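Local coordinates for diaminopimelate decarboxylase (Aquifex aeolicus, PDB 2P3E), which probably catalyses the pyridoxal phosphate-dependent decarboxylation of meso-diaminopimelate to L-lysine, the closing step of lysine biosynthesis by the diaminopimelate pathway, at residues E393-N398 / K402-R407; Y37-N42 / P70-L75. All coordinates share one frame; numbering follows the deposited sequence.

Contact 1. Residues E393-N398 / K402-R407; sequences EVLVEN and KLIRKR
E393 faces both I404 and R405, a classic beta bulge within the antiparallel hairpin of strands 392-397 and 400-405. E393 O accepts both of their backbone N-H groups from the same face of its plane, I404 N at 2.9 Å and R405 N at 3.1 Å. The side chains of E393 and R405 cross obliquely, with carboxylate and guanidinium planes 69° apart. Rather than pairing with the guanidinium, E393 OE1 lies against the methylenes of R405, 3.4 Å from R405 CB, while hydrogen bonds to N69 (OE1) and Y39 (OE2) satisfy the carboxylate. The extended arginine carries its charge onward to a salt bridge with E408 and a hydrogen bond to I413 O of the second subunit. I404, the extra residue of the bulge, holds CG1 between its backbone N and carbonyl carbon (chi1 59°), laying CG1 over E393 O and sending I404 CG2 to L395 CB at 3.8 Å. L395 and K402 run side by side, L395 CD2 touching K402 CE at 3.7 Å; a lysine suits this margin because its methylenes shield the leucine while its amine reaches polar surroundings. On the opposite face V394 CG1 packs on L403 CD1. A water spans the strand ends, 2.7 Å from K402 NZ and 2.6 Å from E397 OE1.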
ATOM      1  N   GLU B 393       6.610   6.586  14.840  1.00  9.83           N
ATOM      2  CA  GLU B 393       5.378   6.605  15.609  1.00 10.72           C
ATOM      3  C   GLU B 393       5.676   6.942  17.087  1.00 10.45           C
ATOM      4  O   GLU B 393       6.551   6.353  17.699  1.00 10.15           O
ATOM      5  CB  GLU B 393       4.685   5.248  15.540  1.00  9.73           C
ATOM      6  CG  GLU B 393       4.119   4.880  14.139  1.00 11.30           C
ATOM      7  CD  GLU B 393       3.375   3.530  14.154  1.00 11.37           C
ATOM      8  OE1 GLU B 393       4.007   2.470  14.440  1.00 10.53           O
ATOM      9  OE2 GLU B 393       2.158   3.512  13.873  1.00 11.51           O
ATOM     10  N   VAL B 394       4.924   7.874  17.654  1.00 12.02           N
ATOM     11  CA  VAL B 394       5.117   8.265  19.059  1.00 12.23           C
ATOM     12  C   VAL B 394       3.788   8.155  19.792  1.00 12.63           C
ATOM     13  O   VAL B 394       2.734   8.337  19.193  1.00 12.53           O
ATOM     14  CB  VAL B 394       5.693   9.706  19.200  1.00 12.29           C
ATOM     15  CG1 VAL B 394       7.109   9.782  18.606  1.00 11.64           C
ATOM     16  CG2 VAL B 394       4.814  10.712  18.503  1.00 13.04           C
ATOM     17  N   LEU B 395       3.859   7.830  21.075  1.00 12.54           N
ATOM     18  CA  LEU B 395       2.690   7.671  21.932  1.00 12.96           C
ATOM     19  C   LEU B 395       2.778   8.684  23.084  1.00 14.79           C
ATOM     20  O   LEU B 395       3.741   8.665  23.879  1.00 15.51           O
ATOM     21  CB  LEU B 395       2.635   6.257  22.496  1.00 13.46           C
ATOM     22  CG  LEU B 395       1.520   5.893  23.506  1.00 11.68           C
ATOM     23  CD1 LEU B 395       0.170   5.863  22.816  1.00 13.25           C
ATOM     24  CD2 LEU B 395       1.841   4.551  24.133  1.00 12.85           C
ATOM     25  N   VAL B 396       1.791   9.571  23.148  1.00 15.47           N
ATOM     26  CA  VAL B 396       1.757  10.625  24.149  1.00 17.26           C
ATOM     27  C   VAL B 396       0.840  10.203  25.309  1.00 18.20           C
ATOM     28  O   VAL B 396      -0.190   9.561  25.090  1.00 17.42           O
ATOM     29  CB  VAL B 396       1.296  11.959  23.542  1.00 17.52           C
ATOM     30  CG1 VAL B 396       1.323  13.048  24.592  1.00 20.51           C
ATOM     31  CG2 VAL B 396       2.219  12.376  22.402  1.00 17.24           C
ATOM     32  N   GLU B 397       1.247  10.518  26.539  1.00 19.29           N
ATOM     33  CA  GLU B 397       0.396  10.282  27.702  1.00 20.37           C
ATOM     34  C   GLU B 397       0.677  11.363  28.747  1.00 21.58           C
ATOM     35  O   GLU B 397       1.803  11.442  29.269  1.00 20.96           O
ATOM     36  CB  GLU B 397       0.664   8.904  28.300  1.00 20.82           C
ATOM     37  CG  GLU B 397      -0.267   8.534  29.461  1.00 22.70           C
ATOM     38  CD  GLU B 397      -0.083   7.100  29.920  1.00 24.21           C
ATOM     39  OE1 GLU B 397      -0.122   6.166  29.081  0.70 28.62           O
ATOM     40  OE2 GLU B 397       0.091   6.887  31.122  0.90 26.78           O
ATOM     41  N   ASN B 398      -0.338  12.185  29.008  1.00 21.49           N
ATOM     42  CA  ASN B 398      -0.301  13.209  30.068  1.00 23.10           C
ATOM     43  C   ASN B 398       1.032  13.983  30.104  1.00 22.96           C
ATOM     44  O   ASN B 398       1.790  13.891  31.073  1.00 22.83           O
ATOM     45  CB  ASN B 398      -0.596  12.560  31.426  1.00 23.25           C
ATOM     46  CG  ASN B 398      -0.885  13.585  32.517  0.90 25.54           C
ATOM     47  OD1 ASN B 398      -1.250  14.730  32.235  1.00 28.49           O
ATOM     48  ND2 ASN B 398      -0.719  13.170  33.772  0.70 27.57           N
ATOM     49  N   LYS B 402       6.548   8.443  24.495  1.00 16.75           N
ATOM     50  CA  LYS B 402       7.368   7.300  24.210  1.00 16.84           C
ATOM     51  C   LYS B 402       7.485   7.124  22.695  1.00 15.66           C
ATOM     52  O   LYS B 402       6.496   7.218  21.964  1.00 14.41           O
ATOM     53  CB  LYS B 402       6.760   6.027  24.830  1.00 17.31           C
ATOM     54  CG  LYS B 402       6.764   5.993  26.349  1.00 19.78           C
ATOM     55  CD  LYS B 402       6.193   4.661  26.892  1.00 22.18           C
ATOM     56  CE  LYS B 402       4.718   4.528  26.480  1.00 27.70           C
ATOM     57  NZ  LYS B 402       3.827   3.682  27.387  1.00 32.86           N
ATOM     58  N   LEU B 403       8.698   6.876  22.227  1.00 14.85           N
ATOM     59  CA  LEU B 403       8.894   6.495  20.851  1.00 14.47           C
ATOM     60  C   LEU B 403       8.466   5.035  20.712  1.00 14.36           C
ATOM     61  O   LEU B 403       9.028   4.164  21.390  1.00 14.74           O
ATOM     62  CB  LEU B 403      10.361   6.715  20.424  1.00 14.80           C
ATOM     63  CG  LEU B 403      10.753   6.427  18.962  1.00 13.42           C
ATOM     64  CD1 LEU B 403       9.994   7.389  18.017  1.00 14.19           C
ATOM     65  CD2 LEU B 403      12.258   6.611  18.797  1.00 14.23           C
ATOM     66  N   ILE B 404       7.435   4.772  19.903  1.00 12.85           N
ATOM     67  CA  ILE B 404       6.917   3.392  19.779  1.00 11.90           C
ATOM     68  C   ILE B 404       7.227   2.712  18.407  1.00 11.93           C
ATOM     69  O   ILE B 404       7.038   1.498  18.241  1.00 12.05           O
ATOM     70  CB  ILE B 404       5.407   3.285  20.178  1.00 11.97           C
ATOM     71  CG1 ILE B 404       4.538   4.199  19.298  1.00 12.00           C
ATOM     72  CG2 ILE B 404       5.216   3.620  21.666  1.00 11.59           C
ATOM     73  CD1 ILE B 404       3.067   3.831  19.294  1.00 13.07           C
ATOM     74  N   ARG B 405       7.750   3.493  17.467  1.00 11.54           N
ATOM     75  CA  ARG B 405       8.385   2.957  16.256  1.00 12.14           C
ATOM     76  C   ARG B 405       9.403   3.960  15.738  1.00 11.95           C
ATOM     77  O   ARG B 405       9.055   5.103  15.462  1.00 12.04           O
ATOM     78  CB  ARG B 405       7.355   2.639  15.157  1.00 11.75           C
ATOM     79  CG  ARG B 405       7.976   1.822  14.004  1.00 10.82           C
ATOM     80  CD  ARG B 405       6.996   1.540  12.863  1.00 11.23           C
ATOM     81  NE  ARG B 405       7.713   0.909  11.743  1.00 10.74           N
ATOM     82  CZ  ARG B 405       7.735  -0.397  11.487  1.00  9.30           C
ATOM     83  NH1 ARG B 405       7.061  -1.255  12.244  1.00  9.67           N
ATOM     84  NH2 ARG B 405       8.401  -0.843  10.428  1.00 11.01           N
ATOM     85  N   LYS B 406      10.660   3.535  15.621  1.00 12.62           N
ATOM     86  CA  LYS B 406      11.704   4.397  15.051  1.00 13.59           C
ATOM     87  C   LYS B 406      11.388   4.627  13.577  1.00 13.54           C
ATOM     88  O   LYS B 406      10.806   3.753  12.913  1.00 12.51           O
ATOM     89  CB  LYS B 406      13.082   3.747  15.162  1.00 14.58           C
ATOM     90  CG  LYS B 406      13.593   3.548  16.624  1.00 17.22           C
ATOM     91  CD  LYS B 406      14.948   2.765  16.622  1.00 18.68           C
ATOM     92  CE  LYS B 406      14.778   1.313  16.122  1.00 21.97           C
ATOM     93  NZ  LYS B 406      15.945   0.404  16.450  1.00 23.50           N
ATOM     94  N   ARG B 407      11.768   5.799  13.084  1.00 13.02           N
ATOM     95  CA  ARG B 407      11.744   6.056  11.654  1.00 12.87           C
ATOM     96  C   ARG B 407      12.682   5.069  10.960  1.00 13.15           C
ATOM     97  O   ARG B 407      13.806   4.832  11.420  1.00 12.79           O
ATOM     98  CB  ARG B 407      12.185   7.487  11.365  1.00 12.79           C
ATOM     99  CG  ARG B 407      11.988   7.947   9.910  1.00 12.73           C
ATOM    100  CD  ARG B 407      12.323   9.436   9.764  1.00 12.65           C
ATOM    101  NE  ARG B 407      11.529  10.218  10.716  1.00 12.72           N
ATOM    102  CZ  ARG B 407      10.253  10.574  10.535  1.00 12.03           C
ATOM    103  NH1 ARG B 407       9.593  10.217   9.423  1.00  9.43           N
ATOM    104  NH2 ARG B 407       9.625  11.248  11.487  1.00 10.21           N
TER
HETATM  105  O   HOH W   1       1.723   5.389  27.384  1.00 40.39           O

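Contact 2. Residues Y37-N42 / P70-L75; sequences YVYSSN and PHLVKL
S41 and L75, with CA atoms 8.2 Å apart, mark the nearest backbone approach, where strand 36-40 turns into helix 41-54 beside helix 70-78; no hydrogen bond joins the two segments, and side chains alone bridge the gap. The main contact is a CH-pi interaction between L72 and Y39. The methyl CD1 of L72 sits over the middle of the tyrosine ring, 3.8 Å from its centroid and only 5° off the ring normal, which puts it at nearly equal distance from all six ring carbons. Y39 presents this face because its CG stands anti to the carbonyl carbon (chi1 -59°), and the two side chains meet at about a right angle. Tyrosine suits the place by being apolar on its face and polar at its end: the ring packs against leucine while OH hydrogen-bonds to E393 and N67. A valine here would probably leave L72 CD1 beside a gap and E393 and N67 without their shared hydroxyl partner. Further along, S41 OG rests 3.7 Å from L75 CD2, a van der Waals contact; this small residue fits close to the leucine, and its hydroxyl finds a polar mate in E397. Helix 70-78, which follows strand 59-63 of the pyridoxal-binding alpha/beta barrel, thus packs on the mixed sheet of the beta domain, with L72 also touching L395 of strand 392-397 and I404 of strand 400-405.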
ATOM      1  N   TYR B  37       3.504   9.807  12.885  1.00 11.95           N
ATOM      2  CA  TYR B  37       2.254   9.338  13.479  1.00 11.91           C
ATOM      3  C   TYR B  37       2.296   9.538  14.984  1.00 12.39           C
ATOM      4  O   TYR B  37       3.207   9.050  15.667  1.00 11.87           O
ATOM      5  CB  TYR B  37       2.016   7.863  13.159  1.00 12.02           C
ATOM      6  CG  TYR B  37       1.281   7.619  11.852  1.00 12.08           C
ATOM      7  CD1 TYR B  37       1.956   7.194  10.699  1.00 11.76           C
ATOM      8  CD2 TYR B  37      -0.098   7.815  11.773  1.00 12.01           C
ATOM      9  CE1 TYR B  37       1.248   6.954   9.488  1.00 11.48           C
ATOM     10  CE2 TYR B  37      -0.795   7.603  10.585  1.00 11.78           C
ATOM     11  CZ  TYR B  37      -0.120   7.174   9.452  1.00 11.97           C
ATOM     12  OH  TYR B  37      -0.864   6.957   8.301  1.00 13.19           O
ATOM     13  N   VAL B  38       1.291  10.232  15.503  1.00 12.74           N
ATOM     14  CA  VAL B  38       1.221  10.539  16.935  1.00 12.45           C
ATOM     15  C   VAL B  38      -0.065   9.953  17.503  1.00 12.58           C
ATOM     16  O   VAL B  38      -1.133  10.200  16.952  1.00 12.42           O
ATOM     17  CB  VAL B  38       1.258  12.079  17.177  1.00 13.02           C
ATOM     18  CG1 VAL B  38       1.218  12.394  18.693  1.00 13.55           C
ATOM     19  CG2 VAL B  38       2.509  12.706  16.533  1.00 11.89           C
ATOM     20  N   TYR B  39       0.050   9.176  18.592  1.00 12.06           N
ATOM     21  CA  TYR B  39      -1.087   8.531  19.205  1.00 12.03           C
ATOM     22  C   TYR B  39      -1.327   9.028  20.636  1.00 13.58           C
ATOM     23  O   TYR B  39      -0.372   9.303  21.377  1.00 13.64           O
ATOM     24  CB  TYR B  39      -0.891   7.004  19.231  1.00 11.67           C
ATOM     25  CG  TYR B  39      -0.698   6.378  17.864  1.00 11.37           C
ATOM     26  CD1 TYR B  39      -1.788   5.967  17.101  1.00 11.04           C
ATOM     27  CD2 TYR B  39       0.579   6.221  17.325  1.00 10.47           C
ATOM     28  CE1 TYR B  39      -1.602   5.387  15.827  1.00  9.96           C
ATOM     29  CE2 TYR B  39       0.773   5.626  16.067  1.00 10.34           C
ATOM     30  CZ  TYR B  39      -0.308   5.229  15.332  1.00 10.96           C
ATOM     31  OH  TYR B  39      -0.066   4.654  14.101  1.00 11.92           O
ATOM     32  N   SER B  40      -2.602   9.104  21.014  1.00 14.47           N
ATOM     33  CA  SER B  40      -3.017   9.427  22.386  1.00 14.85           C
ATOM     34  C   SER B  40      -3.273   8.148  23.166  1.00 15.22           C
ATOM     35  O   SER B  40      -4.208   7.396  22.876  1.00 14.77           O
ATOM     36  CB  SER B  40      -4.275  10.311  22.378  1.00 15.62           C
ATOM     37  OG  SER B  40      -4.930  10.305  23.655  1.00 17.85           O
ATOM     38  N   SER B  41      -2.452   7.923  24.193  1.00 15.22           N
ATOM     39  CA  SER B  41      -2.601   6.768  25.054  1.00 16.10           C
ATOM     40  C   SER B  41      -3.966   6.756  25.753  1.00 16.23           C
ATOM     41  O   SER B  41      -4.662   5.725  25.763  1.00 15.91           O
ATOM     42  CB  SER B  41      -1.466   6.741  26.090  1.00 15.96           C
ATOM     43  OG  SER B  41      -1.532   5.577  26.879  1.00 16.41           O
ATOM     44  N   ASN B  42      -4.354   7.898  26.326  1.00 16.65           N
ATOM     45  CA  ASN B  42      -5.592   7.960  27.098  1.00 17.26           C
ATOM     46  C   ASN B  42      -6.837   7.865  26.236  1.00 16.99           C
ATOM     47  O   ASN B  42      -7.865   7.371  26.699  1.00 16.42           O
ATOM     48  CB  ASN B  42      -5.640   9.189  28.015  1.00 17.97           C
ATOM     49  CG  ASN B  42      -4.836   8.982  29.277  1.00 19.46           C
ATOM     50  OD1 ASN B  42      -5.136   8.089  30.072  1.00 21.64           O
ATOM     51  ND2 ASN B  42      -3.766   9.772  29.444  1.00 21.78           N
ATOM     52  N   PRO B  70       3.120  -3.021  18.146  1.00 12.03           N
ATOM     53  CA  PRO B  70       3.031  -3.932  19.283  1.00 12.44           C
ATOM     54  C   PRO B  70       2.865  -3.236  20.634  1.00 12.94           C
ATOM     55  O   PRO B  70       2.261  -3.818  21.537  1.00 12.55           O
ATOM     56  CB  PRO B  70       4.346  -4.730  19.247  1.00 12.90           C
ATOM     57  CG  PRO B  70       5.243  -4.010  18.304  1.00 13.37           C
ATOM     58  CD  PRO B  70       4.417  -3.078  17.453  1.00 11.26           C
ATOM     59  N   HIS B  71       3.385  -2.020  20.767  1.00 12.74           N
ATOM     60  CA  HIS B  71       3.183  -1.252  21.998  1.00 13.74           C
ATOM     61  C   HIS B  71       1.720  -0.830  22.174  1.00 14.12           C
ATOM     62  O   HIS B  71       1.195  -0.825  23.295  1.00 14.71           O
ATOM     63  CB  HIS B  71       4.137  -0.044  22.059  1.00 14.21           C
ATOM     64  CG  HIS B  71       5.583  -0.429  21.925  1.00 15.66           C
ATOM     65  ND1 HIS B  71       6.291  -1.030  22.950  1.00 16.88           N
ATOM     66  CD2 HIS B  71       6.436  -0.357  20.870  1.00 13.55           C
ATOM     67  CE1 HIS B  71       7.528  -1.278  22.541  1.00 18.00           C
ATOM     68  NE2 HIS B  71       7.635  -0.889  21.279  1.00 17.68           N
ATOM     69  N   LEU B  72       1.049  -0.502  21.073  1.00 13.61           N
ATOM     70  CA  LEU B  72      -0.365  -0.158  21.148  1.00 13.33           C
ATOM     71  C   LEU B  72      -1.214  -1.392  21.468  1.00 14.01           C
ATOM     72  O   LEU B  72      -2.178  -1.305  22.245  1.00 13.75           O
ATOM     73  CB  LEU B  72      -0.831   0.514  19.849  1.00 13.81           C
ATOM     74  CG  LEU B  72      -0.108   1.823  19.466  1.00 12.22           C
ATOM     75  CD1 LEU B  72      -0.615   2.369  18.123  1.00 12.26           C
ATOM     76  CD2 LEU B  72      -0.258   2.902  20.567  1.00 10.68           C
ATOM     77  N   VAL B  73      -0.860  -2.529  20.870  1.00 14.12           N
ATOM     78  CA  VAL B  73      -1.555  -3.777  21.138  1.00 15.68           C
ATOM     79  C   VAL B  73      -1.333  -4.197  22.598  1.00 16.43           C
ATOM     80  O   VAL B  73      -2.279  -4.621  23.259  1.00 16.35           O
ATOM     81  CB  VAL B  73      -1.161  -4.903  20.151  1.00 15.61           C
ATOM     82  CG1 VAL B  73      -1.925  -6.196  20.482  1.00 16.52           C
ATOM     83  CG2 VAL B  73      -1.464  -4.460  18.680  1.00 16.21           C
ATOM     84  N   LYS B  74      -0.103  -4.041  23.090  1.00 17.17           N
ATOM     85  CA  LYS B  74       0.204  -4.341  24.509  1.00 17.96           C
ATOM     86  C   LYS B  74      -0.627  -3.500  25.460  1.00 17.84           C
ATOM     87  O   LYS B  74      -1.150  -4.017  26.454  1.00 19.09           O
ATOM     88  CB  LYS B  74       1.704  -4.193  24.816  1.00 17.95           C
ATOM     89  CG  LYS B  74       2.051  -4.601  26.277  1.00 19.76           C
ATOM     90  CD  LYS B  74       3.537  -4.790  26.439  1.00 23.17           C
ATOM     91  CE  LYS B  74       3.847  -5.655  27.657  1.00 27.86           C
ATOM     92  NZ  LYS B  74       3.660  -7.127  27.317  1.00 32.05           N
ATOM     93  N   LEU B  75      -0.757  -2.219  25.146  1.00 17.84           N
ATOM     94  CA  LEU B  75      -1.583  -1.281  25.892  1.00 18.77           C
ATOM     95  C   LEU B  75      -3.023  -1.792  26.122  1.00 18.35           C
ATOM     96  O   LEU B  75      -3.560  -1.740  27.246  1.00 17.42           O
ATOM     97  CB  LEU B  75      -1.588   0.061  25.141  1.00 19.16           C
ATOM     98  CG  LEU B  75      -1.791   1.386  25.865  1.00 21.75           C
ATOM     99  CD1 LEU B  75      -0.565   1.712  26.727  1.00 24.59           C
ATOM    100  CD2 LEU B  75      -2.034   2.528  24.890  1.00 21.09           C
TER

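How the contacts relate
Both contacts are largely buried and share one sheet, in which strands 36-40 and 392-397 run as parallel neighbours. Contact 1 joins two strands of that sheet through backbone hydrogen bonds and reaches the surface at K402, whereas contact 2 lies nearer the centre of the chain and joins the sheet to a barrel helix by apolar packing. The two are tied by carboxylate-hydroxyl pairs, the acids coming from contact 1 and the hydroxyls from contact 2. I404 O also packs on H71 CD2, and each contact touches the second subunit near S417.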